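Local coordinates for enterotoxin type A (Staphylococcus aureus, PDB 1DYQ), which acts as a superantigen that binds T-cell receptors and, at zinc-dependent and zinc-independent sites, MHC class II molecules, and causes staphylococcal food poisoning, at residues A[127-132]-A[226-231]; A[142-147]-A[158-163]; A[22-27]-A[169-174]. The protein carries 3 engineered substitutions. One frame throughout, in Å; residues are numbered along the deposited sequence. Where two conformers were deposited one is given.

Interaction 1 (A[127-132]-A[226-231]); sequences PINLWL and HIDIYL. With ZN (zinc ion), chain B.
Trp131 and Tyr230 lie side by side and point the same way, on the sheet face that also carries Asn129 and Asp228. Their planes are only 6° apart but slid past each other, with the six-membered ring of Trp131 and the ring of Tyr230 5.1 Å between centroids, so overlap is slight; the tightest approach is Trp131 CE3 to Tyr230 CE2, 3.4 Å. Further along this face Asn129 runs alongside Asp228, the amide nearly coplanar with the carboxylate, and Asn129 CB comes to 3.4 Å from Asp228 OD1. The other carboxylate oxygen, Asp228 OD2, binds the zinc ion at 2.2 Å, as does His226 NE2 (2.2 Å); His188 adds a third protein ligand. Behind these groups is a parallel strand pair in straight register, Ile128 with Ile227 through Leu132 with Leu231. Five backbone bonds hold it, from Ile227 N to Pro127 O (2.9 Å) through to Leu231 N to Trp131 O. On the reverse face aliphatic groups mesh: Ile229 touches both Ile128, through CD1 to CG2 (3.9 Å), and Leu130, while Leu132 CD1 rests against Leu231 CB. Leu130, Leu132 and Leu231 also reach helix 153-168. The chemistry is thus divided between the two faces, aliphatic toward the helix and metal-binding on the other side. His226 and Asp228 stand two residues apart on one strand, which brings both to the zinc needed for interaction with MHC class II, and the pairing with 127-132 probably helps hold that strand in place.

Interaction 2 (A[142-147]-A[158-163]); sequences ETVKTN and LQARRY
Gln159 reaches from helix 158-163 to the backbone of Lys145, the two side chains crossing at about a right angle. Its CG is anti to the carbonyl carbon (chi1 -67°) and the chain stays extended beyond it, which carries the amide to the strand. There both ends of the amide are used: Lys145 N donates to Gln159 OE1 (2.9 Å), tilted 30° from the carbonyl plane, and Gln159 NE2 donates to Lys145 O (2.9 Å), which lies near the plane of the amide. Bonds at both ends set the rotation of the amide; a water also lies 2.7 Å from Gln159 OE1, and Gln159 NE2 has a second partner in Glu155 O, one turn earlier in the helix. Val144 crosses Gln159 obliquely, and its CG2 lies against the helix, 4.0 Å from Ala160 CB and 3.9 Å from Gln159 CB. Thr143 and Tyr163 cross at about a right angle, Thr143 CG2 pressing on CB and CG of the tyrosine (3.5 Å to CG), near the root of the ring. Thr143 OG1 sits above one face of that ring, offset toward the rim, and is hydrogen-bonded to Pro140 O. A second water completes the join by donating to both Thr143 O (2.9 Å) and Gln159 O (2.8 Å). Thr143 and Val144 also pack on Ile128 of strand 119-132, to which the strand at Lys145 is antiparallel. A helix packed across a mixed sheet is characteristic of the beta-grasp fold; the glutamine tie to Lys145 is this protein's own detail.

Interaction 3 (A[22-27]-A[169-174]); sequences TALGNL and NLYNSD
Leu27 presses on the ring of Tyr171 in a CH-pi contact, its CB 3.7 Å from the ring centroid and 12° off the normal. The ring is sandwiched, because Leu170 CD2 lies over the opposite face, offset toward the rim. The Tyr171 bond to CB points toward the helix, and CG lies anti to the carbonyl carbon (chi1 -62°). Apolar packing extends the contact: Leu27 CD1 meets Tyr171 CE1 at 3.8 Å, while Leu27 CD2 lies near CZ. In the conformer given, one of two deposited, Leu24 CD1 comes to the ring edge, 4.0 Å from Tyr171 CD1, and Leu24 CD2 touches the backbone of Asn172 and Ser173. Among the polar bonds, one lies within the loop, where a type I turn closes with Asn172 N to Asn169 O (3.0 Å). Others tie the loop to its surroundings: Tyr171 OH is hydrogen-bonded to Leu199 O, Asn172 OD1 to Lys28 NZ of helix 23-32, and Asn172 ND2 to Phe176 O. The contact therefore sets the N-terminal turns of helix 23-32 against the loop that leaves helix 153-168 on its way to strand 182-188.

From the N terminus, residues 22-27 at the start of helix 23-32 pair with 169-174, and interaction 3 closes a long loop that takes in the whole of interaction 2. Residues 127-132 come next and find their partner only at 226-231, near the C terminus, so interactions 1 and 3 cross along the chain. Interaction 2, a short closure, falls within both spans. Ile128 CD1 packs on Val144 CG2 at 3.7 Å, linking interactions 1 and 2 through one sheet, and a probable hydrogen bond from Arg161 NH1 to Tyr171 OH links interactions 2 and 3. Helix 153-168 ties the beta-grasp sheet to the loop 169-174 that packs on helix 23-32.

Interaction 1 (A[127-132]-A[226-231])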
ATOM      1  N   PRO A 127      -8.029   8.699 -12.019  1.00 17.84           N
ATOM      2  CA  PRO A 127      -8.884   9.783 -11.515  1.00 19.07           C
ATOM      3  C   PRO A 127      -9.330   9.489 -10.089  1.00 17.85           C
ATOM      4  O   PRO A 127      -9.609   8.335  -9.731  1.00 15.67           O
ATOM      5  CB  PRO A 127     -10.049   9.792 -12.480  1.00 20.93           C
ATOM      6  CG  PRO A 127      -9.586   9.088 -13.698  1.00 19.38           C
ATOM      7  CD  PRO A 127      -8.588   8.028 -13.189  1.00 18.07           C
ATOM      8  N   ILE A 128      -9.367  10.525  -9.267  1.00 16.86           N
ATOM      9  CA  ILE A 128      -9.850  10.452  -7.911  1.00 16.66           C
ATOM     10  C   ILE A 128     -11.077  11.342  -7.673  1.00 15.14           C
ATOM     11  O   ILE A 128     -10.994  12.558  -7.934  1.00 20.07           O
ATOM     12  CB  ILE A 128      -8.761  10.867  -6.886  1.00 18.05           C
ATOM     13  CG1 ILE A 128      -7.591   9.888  -6.965  1.00 19.80           C
ATOM     14  CG2 ILE A 128      -9.370  10.863  -5.482  1.00 18.41           C
ATOM     15  CD1 ILE A 128      -6.281  10.415  -6.455  1.00 19.76           C
ATOM     16  N   ASN A 129     -12.129  10.762  -7.163  1.00 16.06           N
ATOM     17  CA  ASN A 129     -13.273  11.571  -6.665  1.00 15.96           C
ATOM     18  C   ASN A 129     -13.073  11.692  -5.138  1.00 17.09           C
ATOM     19  O   ASN A 129     -13.067  10.664  -4.463  1.00 17.43           O
ATOM     20  CB  ASN A 129     -14.581  10.870  -6.930  1.00 18.24           C
ATOM     21  CG  ASN A 129     -14.833  10.580  -8.410  1.00 16.60           C
ATOM     22  OD1 ASN A 129     -15.126   9.448  -8.781  1.00 20.07           O
ATOM     23  ND2 ASN A 129     -14.669  11.595  -9.232  1.00 17.81           N
ATOM     24  N   LEU A 130     -12.893  12.902  -4.653  1.00 15.79           N
ATOM     25  CA  LEU A 130     -12.703  13.092  -3.220  1.00 15.50           C
ATOM     26  C   LEU A 130     -13.808  14.007  -2.656  1.00 18.68           C
ATOM     27  O   LEU A 130     -14.011  15.100  -3.184  1.00 19.44           O
ATOM     28  CB  LEU A 130     -11.334  13.675  -2.908  1.00 16.67           C
ATOM     29  CG  LEU A 130     -10.948  13.751  -1.426  1.00 17.83           C
ATOM     30  CD1 LEU A 130      -9.439  13.580  -1.280  1.00 19.02           C
ATOM     31  CD2 LEU A 130     -11.314  15.128  -0.836  1.00 16.89           C
ATOM     32  N   TRP A 131     -14.421  13.562  -1.598  1.00 17.61           N
ATOM     33  CA  TRP A 131     -15.408  14.379  -0.874  1.00 19.52           C
ATOM     34  C   TRP A 131     -14.885  14.638   0.543  1.00 20.29           C
ATOM     35  O   TRP A 131     -14.370  13.709   1.178  1.00 18.25           O
ATOM     36  CB  TRP A 131     -16.752  13.690  -0.826  1.00 19.49           C
ATOM     37  CG  TRP A 131     -17.467  13.582  -2.142  1.00 20.45           C
ATOM     38  CD1 TRP A 131     -18.341  14.489  -2.662  1.00 21.12           C
ATOM     39  CD2 TRP A 131     -17.406  12.498  -3.075  1.00 19.31           C
ATOM     40  NE1 TRP A 131     -18.824  14.046  -3.870  1.00 20.96           N
ATOM     41  CE2 TRP A 131     -18.281  12.806  -4.142  1.00 18.26           C
ATOM     42  CE3 TRP A 131     -16.724  11.276  -3.117  1.00 19.25           C
ATOM     43  CZ2 TRP A 131     -18.450  11.979  -5.230  1.00 19.67           C
ATOM     44  CZ3 TRP A 131     -16.895  10.447  -4.204  1.00 21.51           C
ATOM     45  CH2 TRP A 131     -17.766  10.796  -5.262  1.00 19.41           C
ATOM     46  N   LEU A 132     -15.009  15.873   0.997  1.00 20.29           N
ATOM     47  CA  LEU A 132     -14.667  16.220   2.388  1.00 21.25           C
ATOM     48  C   LEU A 132     -15.933  16.770   3.076  1.00 22.34           C
ATOM     49  O   LEU A 132     -16.447  17.807   2.622  1.00 22.07           O
ATOM     50  CB  LEU A 132     -13.568  17.236   2.424  1.00 19.89           C
ATOM     51  CG  LEU A 132     -13.245  17.913   3.773  1.00 22.21           C
ATOM     52  CD1 LEU A 132     -12.651  16.872   4.725  1.00 23.30           C
ATOM     53  CD2 LEU A 132     -12.270  19.052   3.531  1.00 23.88           C
ATOM     54  N   HIS A 226     -11.124   4.037 -11.240  1.00 14.11           N
ATOM     55  CA  HIS A 226     -10.842   5.319 -10.554  1.00 14.66           C
ATOM     56  C   HIS A 226     -10.921   5.056  -9.043  1.00 12.13           C
ATOM     57  O   HIS A 226     -11.251   3.954  -8.639  1.00 13.29           O
ATOM     58  CB  HIS A 226     -11.815   6.412 -10.982  1.00 14.19           C
ATOM     59  CG  HIS A 226     -13.214   6.112 -10.577  1.00 14.04           C
ATOM     60  ND1 HIS A 226     -14.109   5.454 -11.377  1.00 14.33           N
ATOM     61  CD2 HIS A 226     -13.848   6.335  -9.391  1.00 15.37           C
ATOM     62  CE1 HIS A 226     -15.249   5.271 -10.745  1.00 14.52           C
ATOM     63  NE2 HIS A 226     -15.097   5.804  -9.573  1.00 18.91           N
ATOM     64  N   ILE A 227     -10.562   6.066  -8.274  1.00 11.63           N
ATOM     65  CA  ILE A 227     -10.529   5.936  -6.816  1.00 12.50           C
ATOM     66  C   ILE A 227     -11.532   6.952  -6.216  1.00 11.26           C
ATOM     67  O   ILE A 227     -11.525   8.090  -6.648  1.00 14.38           O
ATOM     68  CB  ILE A 227      -9.102   6.267  -6.328  1.00 13.55           C
ATOM     69  CG1 ILE A 227      -8.192   5.054  -6.672  1.00 14.66           C
ATOM     70  CG2 ILE A 227      -9.092   6.508  -4.825  1.00 15.13           C
ATOM     71  CD1 ILE A 227      -6.709   5.371  -6.516  1.00 14.66           C
ATOM     72  N   ASP A 228     -12.202   6.498  -5.180  1.00 12.04           N
ATOM     73  CA  ASP A 228     -13.101   7.369  -4.428  1.00 12.24           C
ATOM     74  C   ASP A 228     -12.606   7.492  -2.982  1.00 12.93           C
ATOM     75  O   ASP A 228     -12.289   6.480  -2.372  1.00 13.52           O
ATOM     76  CB  ASP A 228     -14.531   6.821  -4.360  1.00 13.08           C
ATOM     77  CG  ASP A 228     -15.103   6.584  -5.732  1.00 11.87           C
ATOM     78  OD1 ASP A 228     -15.086   7.474  -6.592  1.00 13.83           O
ATOM     79  OD2 ASP A 228     -15.428   5.382  -5.913  1.00 15.82           O
ATOM     80  N   ILE A 229     -12.554   8.724  -2.525  1.00 12.20           N
ATOM     81  CA  ILE A 229     -12.105   9.000  -1.157  1.00 12.36           C
ATOM     82  C   ILE A 229     -13.176   9.822  -0.438  1.00 14.98           C
ATOM     83  O   ILE A 229     -13.589  10.860  -1.001  1.00 16.03           O
ATOM     84  CB  ILE A 229     -10.761   9.734  -1.184  1.00 14.02           C
ATOM     85  CG1 ILE A 229      -9.669   8.768  -1.757  1.00 13.52           C
ATOM     86  CG2 ILE A 229     -10.345  10.119   0.236  1.00 14.75           C
ATOM     87  CD1 ILE A 229      -8.346   9.449  -1.973  1.00 13.87           C
ATOM     88  N   TYR A 230     -13.621   9.355   0.677  1.00 15.36           N
ATOM     89  CA  TYR A 230     -14.612  10.053   1.517  1.00 15.74           C
ATOM     90  C   TYR A 230     -13.961  10.401   2.865  1.00 16.59           C
ATOM     91  O   TYR A 230     -13.567   9.476   3.587  1.00 16.38           O
ATOM     92  CB  TYR A 230     -15.811   9.135   1.764  1.00 17.17           C
ATOM     93  CG  TYR A 230     -16.398   8.527   0.512  1.00 20.86           C
ATOM     94  CD1 TYR A 230     -15.942   7.308   0.018  1.00 19.06           C
ATOM     95  CD2 TYR A 230     -17.403   9.187  -0.206  1.00 21.43           C
ATOM     96  CE1 TYR A 230     -16.445   6.769  -1.142  1.00 20.98           C
ATOM     97  CE2 TYR A 230     -17.930   8.633  -1.357  1.00 20.70           C
ATOM     98  CZ  TYR A 230     -17.454   7.436  -1.816  1.00 22.01           C
ATOM     99  OH  TYR A 230     -17.951   6.871  -2.979  1.00 21.66           O
ATOM    100  N   LEU A 231     -13.848  11.678   3.153  1.00 14.39           N
ATOM    101  CA  LEU A 231     -13.236  12.144   4.393  1.00 14.24           C
ATOM    102  C   LEU A 231     -14.291  12.965   5.194  1.00 18.34           C
ATOM    103  O   LEU A 231     -15.090  13.651   4.584  1.00 17.02           O
ATOM    104  CB  LEU A 231     -12.057  13.038   4.122  1.00 14.78           C
ATOM    105  CG  LEU A 231     -10.957  12.512   3.170  1.00 16.29           C
ATOM    106  CD1 LEU A 231      -9.928  13.580   2.939  1.00 15.71           C
ATOM    107  CD2 LEU A 231     -10.342  11.257   3.809  1.00 16.81           C
TER
HETATM  108 ZN    ZN B 234     -16.409   5.295  -7.852  1.00 15.96          ZN

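Interaction 2 (A[142-147]-A[158-163])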
ATOM      1  N   GLU A 142      -2.484  13.913 -11.721  1.00 24.01           N
ATOM      2  CA  GLU A 142      -1.260  13.160 -11.605  1.00 24.86           C
ATOM      3  C   GLU A 142      -1.049  12.558 -10.212  1.00 23.09           C
ATOM      4  O   GLU A 142       0.036  12.001  -9.989  1.00 23.46           O
ATOM      5  CB  GLU A 142      -0.013  14.004 -11.899  1.00 30.06           C
ATOM      6  CG  GLU A 142      -0.170  15.222 -12.734  1.00 37.44           C
ATOM      7  CD  GLU A 142      -0.878  16.376 -12.049  1.00 40.08           C
ATOM      8  OE1 GLU A 142      -0.343  16.928 -11.062  1.00 39.57           O
ATOM      9  OE2 GLU A 142      -1.988  16.721 -12.512  1.00 39.96           O
ATOM     10  N   THR A 143      -1.956  12.754  -9.283  1.00 19.65           N
ATOM     11  CA  THR A 143      -1.758  12.307  -7.908  1.00 17.94           C
ATOM     12  C   THR A 143      -1.494  10.814  -7.788  1.00 17.55           C
ATOM     13  O   THR A 143      -0.584  10.412  -7.047  1.00 20.10           O
ATOM     14  CB  THR A 143      -2.986  12.672  -7.039  1.00 15.89           C
ATOM     15  OG1 THR A 143      -3.151  14.109  -7.095  1.00 19.58           O
ATOM     16  CG2 THR A 143      -2.775  12.251  -5.617  1.00 17.30           C
ATOM     17  N   VAL A 144      -2.294   9.992  -8.422  1.00 14.63           N
ATOM     18  CA  VAL A 144      -2.072   8.536  -8.441  1.00 15.39           C
ATOM     19  C   VAL A 144      -1.870   8.102  -9.878  1.00 15.93           C
ATOM     20  O   VAL A 144      -2.716   8.423 -10.739  1.00 15.26           O
ATOM     21  CB  VAL A 144      -3.224   7.771  -7.807  1.00 13.95           C
ATOM     22  CG1 VAL A 144      -3.028   6.262  -7.943  1.00 13.35           C
ATOM     23  CG2 VAL A 144      -3.362   8.152  -6.332  1.00 15.45           C
ATOM     24  N   LYS A 145      -0.775   7.424 -10.186  1.00 14.23           N
ATOM     25  CA  LYS A 145      -0.513   7.029 -11.562  1.00 17.26           C
ATOM     26  C   LYS A 145       0.125   5.643 -11.592  1.00 17.43           C
ATOM     27  O   LYS A 145       0.799   5.264 -10.610  1.00 17.34           O
ATOM     28  CB  LYS A 145       0.453   8.020 -12.240  1.00 21.08           C
ATOM     29  CG  LYS A 145       1.745   8.178 -11.480  1.00 26.87           C
ATOM     30  CD  LYS A 145       2.760   9.072 -12.088  1.00 32.70           C
ATOM     31  CE  LYS A 145       2.292  10.498 -12.266  1.00 31.78           C
ATOM     32  NZ  LYS A 145       1.183  10.573 -13.269  1.00 35.65           N
ATOM     33  N   THR A 146       0.012   4.983 -12.711  1.00 17.29           N
ATOM     34  CA  THR A 146       0.674   3.661 -12.832  1.00 17.18           C
ATOM     35  C   THR A 146       1.006   3.381 -14.273  1.00 16.75           C
ATOM     36  O   THR A 146       0.349   3.882 -15.192  1.00 15.74           O
ATOM     37  CB  THR A 146      -0.141   2.555 -12.194  1.00 18.42           C
ATOM     38  OG1 THR A 146       0.651   1.319 -12.269  1.00 17.28           O
ATOM     39  CG2 THR A 146      -1.468   2.309 -12.870  1.00 18.46           C
ATOM     40  N   ASN A 147       2.072   2.621 -14.513  1.00 16.03           N
ATOM     41  CA  ASN A 147       2.376   2.141 -15.854  1.00 16.86           C
ATOM     42  C   ASN A 147       1.940   0.692 -16.026  1.00 16.64           C
ATOM     43  O   ASN A 147       2.167   0.075 -17.076  1.00 20.26           O
ATOM     44  CB  ASN A 147       3.905   2.223 -16.098  1.00 21.23           C
ATOM     45  CG  ASN A 147       4.451   3.619 -15.995  1.00 28.11           C
ATOM     46  OD1 ASN A 147       4.110   4.487 -16.794  1.00 27.12           O
ATOM     47  ND2 ASN A 147       5.313   3.856 -15.008  1.00 32.15           N
ATOM     48  N   LEU A 158      -0.659   3.424  -1.491  1.00 12.35           N
ATOM     49  CA  LEU A 158       0.483   4.205  -1.015  1.00 10.29           C
ATOM     50  C   LEU A 158       0.462   5.605  -1.623  1.00 10.77           C
ATOM     51  O   LEU A 158       0.715   6.603  -0.946  1.00 12.44           O
ATOM     52  CB  LEU A 158       1.791   3.475  -1.370  1.00 12.22           C
ATOM     53  CG  LEU A 158       2.064   2.218  -0.529  1.00 11.79           C
ATOM     54  CD1 LEU A 158       3.273   1.465  -1.150  1.00 13.13           C
ATOM     55  CD2 LEU A 158       2.364   2.603   0.915  1.00 12.18           C
ATOM     56  N   GLN A 159       0.187   5.686  -2.933  1.00 11.20           N
ATOM     57  CA  GLN A 159       0.200   6.989  -3.584  1.00 12.45           C
ATOM     58  C   GLN A 159      -0.970   7.842  -3.066  1.00 11.72           C
ATOM     59  O   GLN A 159      -0.714   9.023  -2.765  1.00 13.31           O
ATOM     60  CB  GLN A 159       0.126   6.896  -5.092  1.00 12.05           C
ATOM     61  CG  GLN A 159       1.353   6.269  -5.762  1.00 13.54           C
ATOM     62  CD  GLN A 159       1.064   6.142  -7.276  1.00 12.46           C
ATOM     63  OE1 GLN A 159       1.094   7.154  -7.964  1.00 13.83           O
ATOM     64  NE2 GLN A 159       0.848   4.926  -7.703  1.00 13.33           N
ATOM     65  N   ALA A 160      -2.120   7.231  -2.919  1.00 12.32           N
ATOM     66  CA  ALA A 160      -3.294   8.030  -2.465  1.00 12.39           C
ATOM     67  C   ALA A 160      -3.123   8.539  -1.061  1.00 13.25           C
ATOM     68  O   ALA A 160      -3.296   9.740  -0.795  1.00 12.74           O
ATOM     69  CB  ALA A 160      -4.568   7.205  -2.594  1.00 11.43           C
ATOM     70  N   ARG A 161      -2.662   7.664  -0.133  1.00 11.85           N
ATOM     71  CA  ARG A 161      -2.511   8.124   1.244  1.00 12.58           C
ATOM     72  C   ARG A 161      -1.377   9.074   1.438  1.00 11.62           C
ATOM     73  O   ARG A 161      -1.453   9.942   2.327  1.00 12.44           O
ATOM     74  CB  ARG A 161      -2.414   6.915   2.200  1.00 12.44           C
ATOM     75  CG  ARG A 161      -3.610   5.989   2.095  1.00  9.87           C
ATOM     76  CD  ARG A 161      -3.793   5.211   3.401  1.00  9.04           C
ATOM     77  NE  ARG A 161      -4.467   3.972   3.184  1.00 10.96           N
ATOM     78  CZ  ARG A 161      -4.890   3.108   4.105  1.00 12.45           C
ATOM     79  NH1 ARG A 161      -4.796   3.403   5.395  1.00 12.75           N
ATOM     80  NH2 ARG A 161      -5.403   1.941   3.735  1.00 11.11           N
ATOM     81  N   ARG A 162      -0.324   9.063   0.606  1.00 11.88           N
ATOM     82  CA  ARG A 162       0.745  10.032   0.714  1.00 12.82           C
ATOM     83  C   ARG A 162       0.191  11.451   0.415  1.00 13.81           C
ATOM     84  O   ARG A 162       0.431  12.355   1.183  1.00 13.87           O
ATOM     85  CB  ARG A 162       1.904   9.763  -0.241  1.00 13.64           C
ATOM     86  CG  ARG A 162       3.019  10.802  -0.149  1.00 13.59           C
ATOM     87  CD  ARG A 162       4.227  10.383  -1.016  1.00 14.81           C
ATOM     88  NE  ARG A 162       4.906   9.284  -0.330  1.00 15.15           N
ATOM     89  CZ  ARG A 162       5.697   9.407   0.715  1.00 15.18           C
ATOM     90  NH1 ARG A 162       5.998  10.578   1.229  1.00 15.77           N
ATOM     91  NH2 ARG A 162       6.167   8.290   1.294  1.00 17.08           N
ATOM     92  N   TYR A 163      -0.693  11.476  -0.588  1.00 12.90           N
ATOM     93  CA  TYR A 163      -1.360  12.768  -0.913  1.00 15.32           C
ATOM     94  C   TYR A 163      -2.301  13.160   0.207  1.00 13.58           C
ATOM     95  O   TYR A 163      -2.329  14.379   0.556  1.00 14.83           O
ATOM     96  CB  TYR A 163      -2.124  12.593  -2.235  1.00 14.77           C
ATOM     97  CG  TYR A 163      -3.025  13.800  -2.543  1.00 16.51           C
ATOM     98  CD1 TYR A 163      -2.486  14.974  -3.000  1.00 21.13           C
ATOM     99  CD2 TYR A 163      -4.385  13.680  -2.316  1.00 18.82           C
ATOM    100  CE1 TYR A 163      -3.319  16.069  -3.265  1.00 21.59           C
ATOM    101  CE2 TYR A 163      -5.218  14.789  -2.556  1.00 22.89           C
ATOM    102  CZ  TYR A 163      -4.664  15.940  -3.031  1.00 22.96           C
ATOM    103  OH  TYR A 163      -5.498  17.024  -3.307  1.00 25.89           O
TER
HETATM  104  O   HOH W   1       2.606   9.391  -7.509  1.00 32.11           O
HETATM  105  O   HOH W   2       0.713  10.736  -4.442  1.00 33.90           O

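Interaction 3 (A[22-27]-A[169-174])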
ATOM      1  N   THR A  22       0.904   4.616  19.825  1.00 23.17           N
ATOM      2  CA  THR A  22       1.758   5.029  18.727  1.00 19.85           C
ATOM      3  C   THR A  22       1.080   4.915  17.378  1.00 18.84           C
ATOM      4  O   THR A  22       1.719   5.137  16.343  1.00 18.30           O
ATOM      5  CB  THR A  22       3.021   4.104  18.703  1.00 19.18           C
ATOM      6  OG1 THR A  22       2.552   2.762  18.717  1.00 21.79           O
ATOM      7  CG2 THR A  22       3.847   4.388  19.953  1.00 19.94           C
ATOM      8  N   ALA A  23      -0.207   4.573  17.355  1.00 17.18           N
ATOM      9  CA  ALA A  23      -0.937   4.332  16.165  1.00 16.34           C
ATOM     10  C   ALA A  23      -0.834   5.399  15.102  1.00 14.40           C
ATOM     11  O   ALA A  23      -0.497   5.076  13.950  1.00 14.73           O
ATOM     12  CB  ALA A  23      -2.414   4.007  16.456  1.00 18.00           C
ATOM     13  N   LEU A  24      -1.067   6.653  15.468  1.00 14.68           N
ATOM     14  CA  LEU A  24      -1.062   7.726  14.451  1.00 13.82           C
ATOM     15  C   LEU A  24       0.338   7.948  13.911  1.00 14.08           C
ATOM     16  O   LEU A  24       0.555   8.143  12.725  1.00 15.52           O
ATOM     17  CB  LEU A  24      -1.609   8.996  15.100  0.50 17.09           C
ATOM     18  CG  LEU A  24      -2.402   9.968  14.258  0.50 18.13           C
ATOM     19  CD1 LEU A  24      -3.471   9.282  13.434  0.50 17.21           C
ATOM     20  CD2 LEU A  24      -3.013  11.064  15.141  0.50 16.72           C
ATOM     21  N   GLY A  25       1.306   7.905  14.830  1.00 13.95           N
ATOM     22  CA  GLY A  25       2.708   8.046  14.456  1.00 13.61           C
ATOM     23  C   GLY A  25       3.118   6.898  13.509  1.00 11.49           C
ATOM     24  O   GLY A  25       3.870   7.185  12.581  1.00 12.11           O
ATOM     25  N   ASN A  26       2.698   5.679  13.791  1.00 11.87           N
ATOM     26  CA  ASN A  26       3.038   4.558  12.911  1.00 11.40           C
ATOM     27  C   ASN A  26       2.384   4.715  11.539  1.00 12.88           C
ATOM     28  O   ASN A  26       2.993   4.433  10.517  1.00 13.18           O
ATOM     29  CB  ASN A  26       2.693   3.219  13.502  1.00 11.84           C
ATOM     30  CG  ASN A  26       3.527   2.866  14.740  1.00 13.59           C
ATOM     31  OD1 ASN A  26       4.641   3.405  14.847  1.00 15.83           O
ATOM     32  ND2 ASN A  26       3.013   1.986  15.546  1.00 15.89           N
ATOM     33  N   LEU A  27       1.101   5.126  11.529  1.00 12.78           N
ATOM     34  CA  LEU A  27       0.428   5.306  10.235  1.00 13.68           C
ATOM     35  C   LEU A  27       1.064   6.379   9.409  1.00 10.67           C
ATOM     36  O   LEU A  27       1.239   6.268   8.187  1.00 11.26           O
ATOM     37  CB  LEU A  27      -1.068   5.646  10.491  1.00 12.48           C
ATOM     38  CG  LEU A  27      -1.947   4.437  10.771  1.00 14.05           C
ATOM     39  CD1 LEU A  27      -3.202   4.857  11.548  1.00 13.81           C
ATOM     40  CD2 LEU A  27      -2.300   3.709   9.497  1.00 15.01           C
ATOM     41  N   ASN A 169      -3.235  16.396   6.085  1.00 15.75           N
ATOM     42  CA  ASN A 169      -2.622  16.011   7.370  1.00 16.43           C
ATOM     43  C   ASN A 169      -3.348  14.854   8.005  1.00 15.22           C
ATOM     44  O   ASN A 169      -3.559  14.739   9.211  1.00 15.89           O
ATOM     45  CB  ASN A 169      -2.602  17.214   8.343  1.00 17.11           C
ATOM     46  CG  ASN A 169      -1.871  18.392   7.771  1.00 23.00           C
ATOM     47  OD1 ASN A 169      -0.818  18.286   7.170  1.00 22.61           O
ATOM     48  ND2 ASN A 169      -2.447  19.596   7.974  1.00 27.55           N
ATOM     49  N   LEU A 170      -3.650  13.812   7.208  1.00 15.05           N
ATOM     50  CA  LEU A 170      -4.493  12.719   7.617  1.00 15.30           C
ATOM     51  C   LEU A 170      -4.128  12.037   8.913  1.00 13.48           C
ATOM     52  O   LEU A 170      -4.947  11.722   9.778  1.00 13.20           O
ATOM     53  CB  LEU A 170      -4.522  11.675   6.464  1.00 15.40           C
ATOM     54  CG  LEU A 170      -5.397  10.476   6.683  1.00 15.79           C
ATOM     55  CD1 LEU A 170      -6.894  10.825   6.712  1.00 16.28           C
ATOM     56  CD2 LEU A 170      -5.151   9.428   5.585  1.00 15.59           C
ATOM     57  N   TYR A 171      -2.808  11.747   9.054  1.00 14.01           N
ATOM     58  CA  TYR A 171      -2.344  11.027  10.229  1.00 13.97           C
ATOM     59  C   TYR A 171      -1.592  11.892  11.195  1.00 16.09           C
ATOM     60  O   TYR A 171      -0.853  11.398  12.059  1.00 16.85           O
ATOM     61  CB  TYR A 171      -1.588   9.765   9.808  1.00 14.09           C
ATOM     62  CG  TYR A 171      -2.411   8.752   9.043  1.00 11.62           C
ATOM     63  CD1 TYR A 171      -3.606   8.254   9.539  1.00 12.12           C
ATOM     64  CD2 TYR A 171      -1.977   8.309   7.793  1.00 12.41           C
ATOM     65  CE1 TYR A 171      -4.356   7.320   8.828  1.00 12.30           C
ATOM     66  CE2 TYR A 171      -2.712   7.359   7.090  1.00 12.23           C
ATOM     67  CZ  TYR A 171      -3.887   6.881   7.610  1.00 11.46           C
ATOM     68  OH  TYR A 171      -4.626   5.957   6.907  1.00 12.67           O
ATOM     69  N   ASN A 172      -1.812  13.218  11.106  1.00 16.40           N
ATOM     70  CA  ASN A 172      -1.305  14.126  12.134  1.00 15.98           C
ATOM     71  C   ASN A 172      -2.225  14.073  13.350  1.00 17.86           C
ATOM     72  O   ASN A 172      -3.415  13.756  13.238  1.00 17.80           O
ATOM     73  CB  ASN A 172      -1.265  15.580  11.643  1.00 16.96           C
ATOM     74  CG  ASN A 172       0.005  15.916  10.913  1.00 19.09           C
ATOM     75  OD1 ASN A 172       0.743  14.985  10.528  1.00 20.20           O
ATOM     76  ND2 ASN A 172       0.281  17.189  10.690  1.00 18.10           N
ATOM     77  N   SER A 173      -1.688  14.444  14.498  1.00 19.59           N
ATOM     78  CA  SER A 173      -2.533  14.596  15.690  1.00 20.08           C
ATOM     79  C   SER A 173      -3.502  15.769  15.455  1.00 19.67           C
ATOM     80  O   SER A 173      -3.251  16.628  14.629  1.00 20.58           O
ATOM     81  CB  SER A 173      -1.659  14.919  16.908  1.00 21.19           C
ATOM     82  OG  SER A 173      -0.974  16.138  16.705  1.00 23.81           O
ATOM     83  N   ASP A 174      -4.548  15.812  16.268  1.00 21.93           N
ATOM     84  CA  ASP A 174      -5.479  16.947  16.233  1.00 22.78           C
ATOM     85  C   ASP A 174      -4.752  18.252  16.521  1.00 25.76           C
ATOM     86  O   ASP A 174      -4.943  19.219  15.759  1.00 26.27           O
ATOM     87  CB  ASP A 174      -6.640  16.729  17.181  1.00 23.69           C
ATOM     88  CG  ASP A 174      -7.564  15.601  16.896  1.00 26.50           C
ATOM     89  OD1 ASP A 174      -7.593  15.037  15.768  1.00 21.91           O
ATOM     90  OD2 ASP A 174      -8.358  15.208  17.806  1.00 26.94           O
TER